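Long-range contacts in prolyl-tRNA synthetase (Giardia lamblia ATCC 50803, PDB 3IAL), which probably catalyses the ATP-dependent attachment of L-proline to tRNA(Pro), by way of a prolyl-adenylate intermediate, yielding prolyl-tRNA(Pro), AMP and diphosphate: residues I77-V82 with I145-T150; I83-L88 with E114-L119; E91-K96 with G245-S250; E101-E106 with F152-K157. All coordinates share one frame; numbering follows the deposited sequence.

Interaction 1 of 4, residues I77-V82 with I145-T150. With GOL (glycerol), chain G.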
# COMPACT_ATOMS: atom_id res chain seq x y z
N ILE B 77 -1.48 -3.88 -9.52
CA ILE B 77 -2.80 -4.46 -9.44
C ILE B 77 -2.96 -5.12 -8.08
O ILE B 77 -2.04 -5.10 -7.26
CB ILE B 77 -2.99 -5.54 -10.54
CG1 ILE B 77 -2.04 -6.73 -10.33
CG2 ILE B 77 -2.78 -4.93 -11.92
CD1 ILE B 77 -2.29 -7.86 -11.31
N LEU B 78 -4.13 -5.70 -7.84
CA LEU B 78 -4.32 -6.57 -6.67
C LEU B 78 -5.26 -7.73 -6.96
O LEU B 78 -6.40 -7.52 -7.41
CB LEU B 78 -4.82 -5.77 -5.46
CG LEU B 78 -4.94 -6.57 -4.14
CD1 LEU B 78 -3.58 -7.10 -3.72
CD2 LEU B 78 -5.52 -5.71 -3.03
N PHE B 79 -4.77 -8.93 -6.67
CA PHE B 79 -5.53 -10.16 -6.77
C PHE B 79 -6.07 -10.52 -5.39
O PHE B 79 -5.53 -10.06 -4.38
CB PHE B 79 -4.64 -11.31 -7.27
CG PHE B 79 -4.69 -11.52 -8.76
CD1 PHE B 79 -4.17 -10.58 -9.63
CD2 PHE B 79 -5.29 -12.65 -9.29
CE1 PHE B 79 -4.23 -10.76 -11.00
CE2 PHE B 79 -5.35 -12.85 -10.66
CZ PHE B 79 -4.81 -11.89 -11.52
N PRO B 80 -7.15 -11.34 -5.34
CA PRO B 80 -7.63 -11.94 -4.11
C PRO B 80 -6.59 -12.82 -3.43
O PRO B 80 -5.68 -13.33 -4.08
CB PRO B 80 -8.79 -12.82 -4.57
CG PRO B 80 -9.25 -12.22 -5.82
CD PRO B 80 -8.01 -11.70 -6.48
N THR B 81 -6.74 -12.98 -2.12
CA THR B 81 -5.83 -13.78 -1.31
C THR B 81 -6.07 -15.27 -1.53
O THR B 81 -5.17 -16.09 -1.38
CB THR B 81 -6.04 -13.46 0.18
OG1 THR B 81 -5.85 -12.06 0.39
CG2 THR B 81 -5.08 -14.25 1.07
N VAL B 82 -7.31 -15.61 -1.86
CA VAL B 82 -7.72 -17.01 -1.94
C VAL B 82 -7.57 -17.53 -3.37
O VAL B 82 -7.93 -16.84 -4.33
CB VAL B 82 -9.16 -17.20 -1.43
CG1 VAL B 82 -9.19 -17.21 0.10
CG2 VAL B 82 -10.11 -16.11 -2.00
N ILE B 145 2.53 -6.70 -14.79
CA ILE B 145 1.86 -6.28 -13.58
C ILE B 145 2.68 -6.61 -12.34
O ILE B 145 3.68 -7.29 -12.41
CB ILE B 145 0.43 -6.87 -13.48
CG1 ILE B 145 0.42 -8.40 -13.60
CG2 ILE B 145 -0.48 -6.27 -14.59
CD1 ILE B 145 0.83 -9.15 -12.37
N HIS B 146 2.26 -6.07 -11.20
CA HIS B 146 2.85 -6.41 -9.92
C HIS B 146 1.86 -6.08 -8.82
O HIS B 146 0.96 -5.27 -9.03
CB HIS B 146 4.17 -5.66 -9.70
CG HIS B 146 3.99 -4.19 -9.51
ND1 HIS B 146 3.91 -3.61 -8.26
CD2 HIS B 146 3.86 -3.19 -10.40
CE1 HIS B 146 3.75 -2.31 -8.39
NE2 HIS B 146 3.71 -2.03 -9.68
N GLN B 147 2.04 -6.71 -7.67
CA GLN B 147 1.21 -6.43 -6.51
C GLN B 147 2.02 -6.51 -5.22
O GLN B 147 2.94 -7.31 -5.10
CB GLN B 147 0.02 -7.38 -6.43
CG GLN B 147 0.37 -8.83 -6.21
CD GLN B 147 -0.86 -9.71 -6.17
OE1 GLN B 147 -1.96 -9.23 -6.45
NE2 GLN B 147 -0.68 -10.99 -5.84
N THR B 148 1.66 -5.66 -4.27
CA THR B 148 2.24 -5.64 -2.95
C THR B 148 1.17 -6.21 -2.07
O THR B 148 0.05 -5.72 -2.06
CB THR B 148 2.55 -4.21 -2.51
OG1 THR B 148 3.59 -3.68 -3.34
CG2 THR B 148 2.98 -4.17 -1.03
N CYS B 149 1.50 -7.27 -1.35
CA CYS B 149 0.50 -8.00 -0.57
C CYS B 149 1.23 -8.95 0.37
O CYS B 149 2.45 -8.92 0.45
CB CYS B 149 -0.44 -8.79 -1.49
SG CYS B 149 0.37 -10.18 -2.38
N THR B 150 0.47 -9.79 1.06
CA THR B 150 1.07 -10.84 1.86
C THR B 150 0.78 -12.19 1.20
O THR B 150 -0.25 -12.36 0.52
CB THR B 150 0.62 -10.80 3.33
OG1 THR B 150 -0.72 -11.29 3.48
CG2 THR B 150 0.71 -9.38 3.86
C1 GOL G . -4.96 -10.03 3.22
O1 GOL G . -5.81 -9.20 3.96
C2 GOL G . -3.70 -9.24 2.90
O2 GOL G . -3.95 -7.88 2.63
C3 GOL G . -3.12 -9.86 1.65
O3 GOL G . -2.88 -11.23 1.86
O HOH W 1 -0.81 -4.06 -5.01
O HOH W 2 -2.68 -13.30 -5.65
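Motif 1 of the class II synthetase core, the chain around Pro80 at the dimer interface, here lies alongside strand 143-152, the first strand of motif 2. Two hydrogen bonds join the segments directly. Ile77 N donates to His146 O (2.9 Å) nearly along the C=O axis, extending the parallel pairing of strands 75-76 and 143-152. Two residues on, a side chain replaces the backbone partner: Gln147 OE1 accepts from Phe79 N (2.8 Å, N-H...O 160°), again almost head-on. Gln147 CG sits in the crowded position between N and the carbonyl carbon (chi1 65°), and the chain beyond it is extended, which carries the amide across to the loop. Glutamine suits the site because it accepts with one end and donates with the other; its NE2 reaches Glu172 and a water.

Water also fills in where the chains diverge. One molecule donates to Ile77 O (2.8 Å) and accepts from Thr148 N (3.0 Å). Farther along, a glycerol, probably from the crystallisation liquor, donates through O3 to Thr150 OG1 (2.7 Å) and is also held by the second subunit.

Apolar packing completes the contact. Phe79 holds its ring roughly perpendicular to the Gln147 amide and rests on helix 124-134, while Leu78 packs on Phe55 of the second subunit and brings CD1 near Cys149 CB. The branched side chains of Ile77 and Ile145 cross obliquely in the interior: their CG2 methyls are 3.8 Å apart, and Ile77 CD1 touches Ile145 CD1 at 3.5 Å.

Interaction 2 of 4, residues I83-L88 with E114-L119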
# COMPACT_ATOMS: atom_id res chain seq x y z
N ILE B 83 -7.01 -18.73 -3.50
CA ILE B 83 -6.84 -19.38 -4.79
C ILE B 83 -7.62 -20.68 -4.77
O ILE B 83 -7.41 -21.50 -3.88
CB ILE B 83 -5.35 -19.69 -5.10
CG1 ILE B 83 -4.49 -18.43 -5.02
CG2 ILE B 83 -5.21 -20.29 -6.50
CD1 ILE B 83 -3.03 -18.66 -5.33
N PRO B 84 -8.52 -20.89 -5.75
CA PRO B 84 -9.27 -22.14 -5.75
C PRO B 84 -8.37 -23.35 -6.01
O PRO B 84 -7.40 -23.24 -6.76
CB PRO B 84 -10.28 -21.95 -6.88
CG PRO B 84 -9.68 -20.91 -7.76
CD PRO B 84 -8.83 -20.05 -6.91
N GLU B 85 -8.67 -24.48 -5.37
CA GLU B 85 -7.83 -25.68 -5.45
C GLU B 85 -7.52 -26.12 -6.89
O GLU B 85 -6.41 -26.53 -7.17
CB GLU B 85 -8.46 -26.85 -4.69
CG GLU B 85 -7.55 -28.07 -4.62
CD GLU B 85 -8.01 -29.11 -3.61
OE1 GLU B 85 -9.22 -29.39 -3.54
OE2 GLU B 85 -7.15 -29.64 -2.88
N SER B 86 -8.50 -26.02 -7.78
CA SER B 86 -8.32 -26.43 -9.17
C SER B 86 -7.29 -25.58 -9.93
O SER B 86 -6.59 -26.10 -10.80
CB SER B 86 -9.66 -26.42 -9.91
OG SER B 86 -10.30 -25.18 -9.75
N PHE B 87 -7.19 -24.30 -9.60
CA PHE B 87 -6.13 -23.43 -10.14
C PHE B 87 -4.75 -23.92 -9.69
O PHE B 87 -3.85 -24.14 -10.51
CB PHE B 87 -6.31 -21.99 -9.66
CG PHE B 87 -7.25 -21.16 -10.49
CD1 PHE B 87 -8.20 -21.74 -11.33
CD2 PHE B 87 -7.19 -19.77 -10.41
CE1 PHE B 87 -9.05 -20.96 -12.08
CE2 PHE B 87 -8.06 -18.98 -11.17
CZ PHE B 87 -8.98 -19.57 -12.00
N LEU B 88 -4.62 -24.09 -8.39
CA LEU B 88 -3.34 -24.33 -7.74
C LEU B 88 -2.71 -25.67 -8.14
O LEU B 88 -1.48 -25.79 -8.14
CB LEU B 88 -3.51 -24.27 -6.21
CG LEU B 88 -2.27 -24.17 -5.34
CD1 LEU B 88 -1.62 -22.80 -5.48
CD2 LEU B 88 -2.63 -24.46 -3.89
N GLU B 114 -17.83 -25.59 -1.37
CA GLU B 114 -17.91 -26.61 -2.42
C GLU B 114 -16.56 -26.81 -3.10
O GLU B 114 -16.24 -27.91 -3.55
CB GLU B 114 -18.97 -26.23 -3.47
CG GLU B 114 -19.18 -27.30 -4.54
CD GLU B 114 -20.40 -27.04 -5.41
OE1 GLU B 114 -21.50 -26.88 -4.84
OE2 GLU B 114 -20.25 -27.00 -6.65
N GLU B 115 -15.77 -25.73 -3.20
CA GLU B 115 -14.38 -25.84 -3.61
C GLU B 115 -13.47 -25.24 -2.53
O GLU B 115 -13.71 -24.14 -2.05
CB GLU B 115 -14.16 -25.15 -4.96
CG GLU B 115 -12.81 -25.50 -5.59
CD GLU B 115 -12.58 -24.79 -6.90
OE1 GLU B 115 -13.21 -23.74 -7.14
OE2 GLU B 115 -11.75 -25.28 -7.69
N ARG B 116 -12.43 -25.98 -2.16
CA ARG B 116 -11.49 -25.52 -1.13
C ARG B 116 -10.67 -24.36 -1.69
O ARG B 116 -10.38 -24.33 -2.88
CB ARG B 116 -10.51 -26.63 -0.73
CG ARG B 116 -11.13 -27.94 -0.32
CD ARG B 116 -10.06 -29.03 -0.33
NE ARG B 116 -9.19 -28.92 0.83
CZ ARG B 116 -7.88 -29.19 0.86
NH1 ARG B 116 -7.22 -29.56 -0.23
NH2 ARG B 116 -7.22 -29.06 2.00
N LEU B 117 -10.30 -23.43 -0.81
CA LEU B 117 -9.51 -22.26 -1.21
C LEU B 117 -8.18 -22.23 -0.48
O LEU B 117 -8.14 -22.31 0.75
CB LEU B 117 -10.27 -20.97 -0.89
CG LEU B 117 -11.64 -20.79 -1.54
CD1 LEU B 117 -12.24 -19.49 -1.06
CD2 LEU B 117 -11.52 -20.81 -3.05
N ALA B 118 -7.10 -22.13 -1.24
CA ALA B 118 -5.78 -21.99 -0.64
C ALA B 118 -5.47 -20.52 -0.43
O ALA B 118 -5.78 -19.68 -1.27
CB ALA B 118 -4.72 -22.63 -1.53
N LEU B 119 -4.86 -20.19 0.71
CA LEU B 119 -4.27 -18.88 0.87
C LEU B 119 -3.01 -18.87 0.01
O LEU B 119 -2.21 -19.79 0.08
CB LEU B 119 -3.92 -18.62 2.33
CG LEU B 119 -5.04 -18.71 3.37
CD1 LEU B 119 -4.51 -18.26 4.72
CD2 LEU B 119 -6.26 -17.88 2.96
O HOH W 3 -11.50 -28.39 -3.87
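Glu85 starts its path across the contact at CB, 3.6 Å from Arg116 O, the same carbonyl that accepts a hydrogen bond from Glu85 N. CG stands anti to the backbone N (chi1 -174°) and the chain stays extended, so the carboxylate runs out obliquely beside the arginine. OE1 lies against Arg116 CD (3.3 Å) and accepts a hydrogen bond from a water that in turn accepts one from Arg116 N. OE2 at the tip forms the salt bridge to Arg116 NH1 (2.7 Å): the oxygen lies in the guanidinium plane, whereas the nitrogen comes from above the carboxylate plane. Arg116 NH2 has a second acid, Glu106.

Here the antiparallel sheet of strands 82-84, 111-119 and 103-108, which continues into the second subunit, runs straight into a helix. Ile83 and Ala118 form a hydrogen-bonded pair, each N giving to the other's O at 2.7 Å; Pro84 faces Leu117 in a non-hydrogen-bonded pair, where proline's missing N-H costs nothing, and is the N-cap of helix 85-88. Glu115 OE2 accepts from Ser86 OG on the syn lone pair (2.5 Å) and weakly from Ser86 N. Ala118 is small enough for Leu88 CD2 to settle on its CB at 3.6 Å.

Interaction 3 of 4, residues E91-K96 with G245-S250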
# COMPACT_ATOMS: atom_id res chain seq x y z
N GLU B 91 -0.39 -26.91 -12.48
CA GLU B 91 1.02 -27.11 -12.85
C GLU B 91 1.71 -28.03 -11.85
O GLU B 91 1.84 -27.69 -10.68
CB GLU B 91 1.77 -25.77 -12.93
CG GLU B 91 2.85 -25.68 -14.03
CD GLU B 91 4.06 -26.60 -13.81
OE1 GLU B 91 4.47 -26.83 -12.65
OE2 GLU B 91 4.61 -27.07 -14.82
N SER B 92 2.18 -29.18 -12.34
CA SER B 92 2.68 -30.26 -11.48
C SER B 92 3.90 -29.87 -10.64
O SER B 92 3.87 -29.96 -9.41
CB SER B 92 3.02 -31.49 -12.33
OG SER B 92 3.51 -32.55 -11.52
N ASP B 93 4.98 -29.46 -11.30
CA ASP B 93 6.21 -29.13 -10.59
C ASP B 93 6.04 -27.94 -9.64
O ASP B 93 6.65 -27.91 -8.57
CB ASP B 93 7.36 -28.89 -11.59
CG ASP B 93 7.83 -30.18 -12.26
OD1 ASP B 93 7.48 -31.29 -11.79
OD2 ASP B 93 8.57 -30.09 -13.27
N HIS B 94 5.19 -26.99 -10.00
CA HIS B 94 4.90 -25.84 -9.13
C HIS B 94 4.15 -26.27 -7.86
O HIS B 94 4.51 -25.84 -6.76
CB HIS B 94 4.09 -24.80 -9.90
CG HIS B 94 3.88 -23.52 -9.16
ND1 HIS B 94 4.90 -22.61 -8.94
CD2 HIS B 94 2.77 -22.98 -8.59
CE1 HIS B 94 4.42 -21.57 -8.27
NE2 HIS B 94 3.13 -21.77 -8.05
N ILE B 95 3.13 -27.12 -8.01
CA ILE B 95 2.33 -27.55 -6.85
C ILE B 95 3.09 -28.48 -5.90
O ILE B 95 2.96 -28.35 -4.68
CB ILE B 95 0.97 -28.20 -7.26
CG1 ILE B 95 0.12 -28.49 -6.02
CG2 ILE B 95 1.18 -29.48 -8.07
CD1 ILE B 95 -0.01 -27.33 -5.06
N LYS B 96 3.90 -29.39 -6.43
CA LYS B 96 4.74 -30.25 -5.57
C LYS B 96 5.71 -29.42 -4.74
O LYS B 96 6.05 -29.79 -3.61
CB LYS B 96 5.52 -31.28 -6.39
CG LYS B 96 4.68 -32.31 -7.13
CD LYS B 96 3.64 -33.01 -6.25
CE LYS B 96 2.80 -33.99 -7.06
NZ LYS B 96 2.18 -33.35 -8.27
N GLY B 245 9.75 -19.50 -18.77
CA GLY B 245 9.63 -20.05 -20.11
C GLY B 245 8.20 -20.05 -20.60
O GLY B 245 7.45 -19.09 -20.37
N GLN B 246 7.81 -21.13 -21.26
CA GLN B 246 6.46 -21.29 -21.79
C GLN B 246 5.66 -22.35 -21.03
O GLN B 246 4.50 -22.60 -21.37
CB GLN B 246 6.54 -21.66 -23.27
CG GLN B 246 6.97 -20.50 -24.15
CD GLN B 246 7.39 -20.95 -25.54
OE1 GLN B 246 8.27 -21.80 -25.69
NE2 GLN B 246 6.78 -20.35 -26.57
N ARG B 247 6.25 -22.93 -19.99
CA ARG B 247 5.64 -24.04 -19.24
C ARG B 247 4.27 -23.70 -18.66
O ARG B 247 3.31 -24.46 -18.85
CB ARG B 247 6.57 -24.51 -18.11
CG ARG B 247 7.72 -25.40 -18.58
CD ARG B 247 8.88 -25.44 -17.58
NE ARG B 247 8.52 -26.04 -16.29
CZ ARG B 247 8.36 -27.34 -16.06
NH1 ARG B 247 8.04 -27.76 -14.84
NH2 ARG B 247 8.49 -28.24 -17.04
N PHE B 248 4.19 -22.58 -17.96
CA PHE B 248 2.93 -22.13 -17.36
C PHE B 248 1.91 -21.71 -18.42
O PHE B 248 0.70 -21.90 -18.23
CB PHE B 248 3.17 -20.97 -16.39
CG PHE B 248 3.63 -21.39 -15.02
CD1 PHE B 248 2.71 -21.71 -14.03
CD2 PHE B 248 4.98 -21.44 -14.70
CE1 PHE B 248 3.12 -22.08 -12.76
CE2 PHE B 248 5.40 -21.81 -13.44
CZ PHE B 248 4.47 -22.12 -12.47
N SER B 249 2.38 -21.16 -19.54
CA SER B 249 1.50 -20.76 -20.63
C SER B 249 0.79 -21.95 -21.25
O SER B 249 -0.38 -21.86 -21.65
CB SER B 249 2.29 -20.02 -21.72
OG SER B 249 2.92 -18.87 -21.20
N SER B 250 1.50 -23.07 -21.36
CA SER B 250 0.89 -24.31 -21.84
C SER B 250 -0.08 -24.86 -20.81
O SER B 250 -1.19 -25.26 -21.15
CB SER B 250 1.96 -25.36 -22.13
OG SER B 250 1.36 -26.54 -22.65
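Glu91 leaves its backbone at chi1 -145°, away from a staggered position, and bends at CG (chi2 -66°), so that the carboxylate curls back over the start of its own helix while CG is pushed toward Phe248. His94 has CG anti to the backbone N, and Phe248 has CG anti to its carbonyl carbon; the two rings thereby cross at about a right angle. The edge of Phe248 points at the imidazole face, with centroids 5.2 Å apart and planes at 79°. Glu91 CG meanwhile sits over the phenylalanine face, 4.1 Å from the ring centroid, in a CH-pi contact.

The contact joins the start of helix 92-98 to helix 247-251 of the class II core, beside the adenylate pocket. Glu91 is the N-cap of helix 92-98: its OE1 accepts from His94 N (2.8 Å). His94 ND1 is bonded to Pro218 O, and its side chain lies about 6 Å from the bound prolyl-adenylate.

Arg247, on the first turn of its helix, bends at chi3 and presents NH1 to two acids. Asp93 OD2 takes a hydrogen bond from it (2.9 Å) within a salt bridge. Glu91 OE2, at 3.5 Å from the same NH1, lies over the guanidinium face and interacts through charge alone, while Arg247 NE turns to Gly219 O.

Interaction 4 of 4, residues E101-E106 with F152-K157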
# COMPACT_ATOMS: atom_id res chain seq x y z
N GLU B 101 3.17 -26.09 1.83
CA GLU B 101 3.16 -24.71 2.33
C GLU B 101 1.77 -24.07 2.38
O GLU B 101 1.64 -22.96 2.88
CB GLU B 101 4.04 -23.82 1.43
CG GLU B 101 5.48 -24.29 1.23
CD GLU B 101 6.39 -23.98 2.40
OE1 GLU B 101 5.85 -23.65 3.48
OE2 GLU B 101 7.63 -24.05 2.24
N CYS B 102 0.75 -24.74 1.84
CA CYS B 102 -0.58 -24.12 1.67
C CYS B 102 -1.48 -24.24 2.90
O CYS B 102 -1.73 -25.34 3.39
CB CYS B 102 -1.31 -24.73 0.47
SG CYS B 102 -0.65 -24.24 -1.12
N PHE B 103 -1.94 -23.09 3.39
CA PHE B 103 -3.07 -23.04 4.32
C PHE B 103 -4.34 -23.26 3.52
O PHE B 103 -4.50 -22.65 2.47
CB PHE B 103 -3.16 -21.67 5.00
CG PHE B 103 -2.13 -21.43 6.05
CD1 PHE B 103 -2.40 -21.73 7.39
CD2 PHE B 103 -0.90 -20.88 5.73
CE1 PHE B 103 -1.45 -21.49 8.38
CE2 PHE B 103 0.06 -20.64 6.71
CZ PHE B 103 -0.21 -20.94 8.04
N TRP B 104 -5.25 -24.10 4.01
CA TRP B 104 -6.51 -24.35 3.28
C TRP B 104 -7.71 -23.82 4.04
O TRP B 104 -7.89 -24.12 5.23
CB TRP B 104 -6.69 -25.85 3.00
CG TRP B 104 -5.70 -26.38 2.00
CD1 TRP B 104 -4.55 -27.05 2.28
CD2 TRP B 104 -5.75 -26.25 0.57
NE1 TRP B 104 -3.88 -27.36 1.12
CE2 TRP B 104 -4.59 -26.88 0.06
CE3 TRP B 104 -6.65 -25.66 -0.32
CZ2 TRP B 104 -4.32 -26.94 -1.31
CZ3 TRP B 104 -6.39 -25.73 -1.68
CH2 TRP B 104 -5.22 -26.36 -2.17
N VAL B 105 -8.52 -23.03 3.35
CA VAL B 105 -9.83 -22.62 3.83
C VAL B 105 -10.83 -23.64 3.34
O VAL B 105 -10.92 -23.90 2.14
CB VAL B 105 -10.23 -21.22 3.31
CG1 VAL B 105 -11.68 -20.89 3.69
CG2 VAL B 105 -9.27 -20.17 3.85
N GLU B 106 -11.58 -24.22 4.27
CA GLU B 106 -12.51 -25.31 3.95
C GLU B 106 -13.95 -25.04 4.33
O GLU B 106 -14.85 -25.72 3.83
CB GLU B 106 -12.03 -26.61 4.60
CG GLU B 106 -10.58 -26.95 4.25
CD GLU B 106 -10.22 -28.41 4.46
OE1 GLU B 106 -10.87 -29.07 5.30
OE2 GLU B 106 -9.28 -28.89 3.80
N PHE B 152 1.38 -16.66 2.11
CA PHE B 152 1.27 -17.55 3.27
C PHE B 152 2.01 -18.87 3.06
O PHE B 152 1.80 -19.55 2.06
CB PHE B 152 -0.21 -17.82 3.58
CG PHE B 152 -1.01 -16.58 3.89
CD1 PHE B 152 -1.23 -16.20 5.21
CD2 PHE B 152 -1.53 -15.80 2.88
CE1 PHE B 152 -1.96 -15.06 5.51
CE2 PHE B 152 -2.27 -14.64 3.17
CZ PHE B 152 -2.48 -14.27 4.48
N ARG B 153 2.89 -19.22 4.01
CA ARG B 153 3.69 -20.45 3.94
C ARG B 153 3.60 -21.21 5.26
O ARG B 153 4.22 -20.82 6.24
CB ARG B 153 5.16 -20.12 3.65
CG ARG B 153 5.42 -19.27 2.42
CD ARG B 153 5.59 -20.09 1.18
NE ARG B 153 5.74 -19.24 -0.01
CZ ARG B 153 6.89 -18.92 -0.60
NH1 ARG B 153 8.06 -19.37 -0.15
NH2 ARG B 153 6.87 -18.14 -1.68
N HIS B 154 2.85 -22.30 5.26
CA HIS B 154 2.60 -23.08 6.48
C HIS B 154 3.82 -23.80 7.05
O HIS B 154 4.00 -23.83 8.27
CB HIS B 154 1.50 -24.12 6.26
CG HIS B 154 1.48 -25.19 7.30
ND1 HIS B 154 1.04 -24.97 8.59
CD2 HIS B 154 1.85 -26.49 7.25
CE1 HIS B 154 1.14 -26.09 9.29
NE2 HIS B 154 1.63 -27.03 8.50
N GLU B 155 4.64 -24.40 6.19
CA GLU B 155 5.69 -25.31 6.67
C GLU B 155 6.92 -24.57 7.22
O GLU B 155 7.81 -25.20 7.79
CB GLU B 155 6.12 -26.30 5.57
CG GLU B 155 6.86 -27.53 6.12
CD GLU B 155 7.00 -28.66 5.11
OE1 GLU B 155 7.75 -28.49 4.12
OE2 GLU B 155 6.37 -29.71 5.32
N THR B 156 6.96 -23.25 7.07
CA THR B 156 8.07 -22.48 7.59
C THR B 156 8.29 -22.80 9.07
O THR B 156 7.38 -22.69 9.90
CB THR B 156 7.87 -20.98 7.41
OG1 THR B 156 7.81 -20.68 6.01
CG2 THR B 156 9.03 -20.20 8.04
N LYS B 157 9.53 -23.20 9.37
CA LYS B 157 9.92 -23.73 10.66
C LYS B 157 10.93 -22.75 11.25
O LYS B 157 11.52 -21.95 10.52
CB LYS B 157 10.54 -25.11 10.45
CG LYS B 157 10.52 -26.03 11.67
CD LYS B 157 10.59 -27.51 11.27
CE LYS B 157 11.79 -27.82 10.37
NZ LYS B 157 11.82 -29.25 9.96
O HOH W 4 -0.96 -20.91 2.01
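Motif 2 of the class II synthetases enters its loop here, with the Phe-Arg-His-Glu sequence at residues 152-155, and the contact sets it against the chain leading into strand 103-108. Arg153 and Thr156 belong to the pocket of the bound prolyl-adenylate, so Glu101, which lies beside the Arg153 side chain, is a second-shell neighbour of the ligand site.

Glu101 grips the loop twice. Its carbonyl O accepts from His154 N (2.8 Å), a nearly straight bond at 173°, though the donor stands above the carbonyl plane. Its side chain bends at CG (chi2 -79°), which brings OE1 round to Glu155 N (3.1 Å), likewise from above the carboxylate plane. An acid fits this turn: it receives a backbone N-H, and Arg153 NH1 at 5.3 Å from Glu101 OE2 may add some favourable charge, partly offset by the nearby Glu155. Arg153 NE itself is fixed by Pro121 O.

Phe103 supplies the apolar half. Its ring takes His154 CB over one face, 4.0 Å from the centroid, and the imidazole turns its edge toward that face with the planes 86° apart. His154 ND1 is bonded to Arg166. Phe103 also packs on Val105 of the second subunit. A water accepts from Phe103 N (2.8 Å) and lies close to Phe152 O, while Phe103 CD2 touches Phe152 CB at 3.8 Å.

Interactions 1 and 4 share one element, strand 143-152 with the loop that follows it, and meet where Thr81 CG2 packs on the Phe152 ring. Interactions 2 and 4 share the same antiparallel sheet, joined by Leu117 O with Val105 N and by the Arg116-Glu106 salt bridge; along with interaction 1 they touch the second subunit, whereas interaction 3 does not. Interaction 1 is buried and relies on neutral hydrogen bonds, water and aliphatic packing. Interaction 3 buries its aromatic pair, while the Asp93-Arg247 salt bridge lies toward solvent, Asp93 being exposed. Interactions 2 and 4 are partly buried: strand ladder and salt bridge in one, loop-gripping glutamate and aromatic packing in the other.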